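Local structure of aminotransferase (Bacillus subtilis, 6L1O) at residues B[338-341]-B[342-346]. The protein is a pyridoxal-phosphate-dependent aminotransferase encoded in the operon for biosynthesis of the dipeptide antibiotic bacilysin. Numbering follows the deposited sequence.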
loop_
_atom_site.group_PDB
_atom_site.type_symbol
_atom_site.label_atom_id
_atom_site.label_comp_id
_atom_site.label_asym_id
_atom_site.label_seq_id
_atom_site.Cartn_x
_atom_site.Cartn_y
_atom_site.Cartn_z
ATOM N N HIS B 338 18.161 -6.262 -26.402
ATOM C CA HIS B 338 19.073 -5.773 -25.353
ATOM C C HIS B 338 20.371 -5.266 -25.978
ATOM O O HIS B 338 20.930 -4.307 -25.500
ATOM C CB HIS B 338 19.393 -6.828 -24.279
ATOM C CG HIS B 338 18.542 -6.738 -23.043
ATOM N ND1 HIS B 338 17.672 -7.747 -22.658
ATOM C CD2 HIS B 338 18.422 -5.768 -22.102
ATOM C CE1 HIS B 338 17.062 -7.405 -21.529
ATOM N NE2 HIS B 338 17.483 -6.200 -21.182
ATOM N N GLN B 339 20.807 -5.918 -27.051
ATOM C CA GLN B 339 22.027 -5.544 -27.780
ATOM C C GLN B 339 21.814 -4.163 -28.518
ATOM O O GLN B 339 22.682 -3.263 -28.507
ATOM C CB GLN B 339 22.318 -6.665 -28.777
ATOM C CG GLN B 339 23.517 -6.494 -29.637
ATOM C CD GLN B 339 23.701 -7.689 -30.555
ATOM O OE1 GLN B 339 23.155 -8.792 -30.289
ATOM N NE2 GLN B 339 24.491 -7.495 -31.644
ATOM N N PHE B 340 20.668 -4.032 -29.161
ATOM C CA PHE B 340 20.298 -2.766 -29.842
ATOM C C PHE B 340 20.094 -1.600 -28.860
ATOM O O PHE B 340 20.660 -0.517 -29.080
ATOM C CB PHE B 340 19.052 -2.959 -30.663
ATOM C CG PHE B 340 18.610 -1.722 -31.404
ATOM C CD1 PHE B 340 19.456 -1.115 -32.321
ATOM C CD2 PHE B 340 17.357 -1.197 -31.197
ATOM C CE1 PHE B 340 19.045 0.019 -32.996
ATOM C CE2 PHE B 340 16.926 -0.079 -31.873
ATOM C CZ PHE B 340 17.779 0.530 -32.778
ATOM N N SER B 341 19.347 -1.829 -27.781
ATOM C CA SER B 341 19.125 -0.778 -26.760
ATOM C C SER B 341 20.423 -0.404 -26.086
ATOM O O SER B 341 20.697 0.751 -25.826
ATOM C CB SER B 341 18.026 -1.128 -25.769
ATOM O OG SER B 341 18.310 -2.278 -24.971
ATOM N N ASP B 342 21.280 -1.364 -25.841
ATOM C CA ASP B 342 22.623 -1.054 -25.296
ATOM C C ASP B 342 23.493 -0.223 -26.276
ATOM O O ASP B 342 24.193 0.714 -25.859
ATOM C CB ASP B 342 23.359 -2.333 -24.900
ATOM C CG ASP B 342 22.934 -2.872 -23.521
ATOM O OD1 ASP B 342 22.370 -2.126 -22.700
ATOM O OD2 ASP B 342 23.181 -4.075 -23.236
ATOM N N TYR B 343 23.425 -0.557 -27.563
ATOM C CA TYR B 343 24.148 0.169 -28.605
ATOM C C TYR B 343 23.661 1.631 -28.730
ATOM O O TYR B 343 24.489 2.560 -28.902
ATOM C CB TYR B 343 24.021 -0.544 -29.934
ATOM C CG TYR B 343 24.900 0.051 -31.027
ATOM C CD1 TYR B 343 26.188 -0.478 -31.293
ATOM C CD2 TYR B 343 24.443 1.119 -31.820
ATOM C CE1 TYR B 343 26.993 0.065 -32.297
ATOM C CE2 TYR B 343 25.258 1.670 -32.809
ATOM C CZ TYR B 343 26.523 1.144 -33.045
ATOM O OH TYR B 343 27.293 1.716 -34.044
ATOM N N LEU B 344 22.350 1.843 -28.580
ATOM C CA LEU B 344 21.787 3.194 -28.678
ATOM C C LEU B 344 22.118 3.999 -27.460
ATOM O O LEU B 344 22.327 5.208 -27.574
ATOM C CB LEU B 344 20.268 3.178 -28.863
ATOM C CG LEU B 344 19.672 2.686 -30.141
ATOM C CD1 LEU B 344 18.163 2.874 -30.087
ATOM C CD2 LEU B 344 20.270 3.295 -31.387
ATOM N N LEU B 345 22.151 3.344 -26.273
ATOM C CA LEU B 345 22.541 3.994 -25.070
ATOM C C LEU B 345 24.037 4.403 -25.100
ATOM O O LEU B 345 24.379 5.521 -24.789
ATOM C CB LEU B 345 22.262 3.114 -23.853
ATOM C CG LEU B 345 22.687 3.662 -22.484
ATOM C CD1 LEU B 345 22.150 5.075 -22.237
ATOM C CD2 LEU B 345 22.282 2.705 -21.380
ATOM N N GLU B 346 24.906 3.488 -25.526
ATOM C CA GLU B 346 26.329 3.755 -25.518
ATOM C C GLU B 346 26.739 4.800 -26.565
ATOM O O GLU B 346 27.555 5.701 -26.299
ATOM C CB GLU B 346 27.056 2.441 -25.724
ATOM C CG GLU B 346 28.553 2.489 -25.511
ATOM C CD GLU B 346 29.164 1.095 -25.421
ATOM O OE1 GLU B 346 28.850 0.350 -24.452
ATOM O OE2 GLU B 346 29.956 0.737 -26.320
HETATM O O HOH W 1 19.755 -0.994 -22.533
#
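F340 and L344 meet one turn apart on helix 337-348, a local i to i+4 contact away from the cofactor site. L344 CG lies over one face of the F340 ring, 4.1 Å from its centroid and 19° off the ring normal, a CH-pi contact. It sits toward the ring's rim, and L344 CD1 lies 3.6 Å from F340 CZ. F340 CG stands anti to the backbone N (chi1 -179°), and this carries the far end of the ring toward L344. F334 meets the same ring edge-to-face.

Four successive backbone bonds hold the turn. D342 N donates to H338 O at 3.0 Å, and L344 N to F340 O at 2.9 Å. Y343 N bonds Q339 O and L345 N bonds S341 O in the same way.

A water links S341 and D342: it donates to D342 OD1 at 2.9 Å and bonds S341 OG at 3.1 Å. S341 OG is further bonded to S337 O in the preceding turn.

The bonds are those of a regular alpha-helix. Buried F340, L344 and L345 with exposed Q339, D342 and E346 make it amphipathic, with L344 and L345 on strand 350-351, in an aminotransferase of the class I and II family.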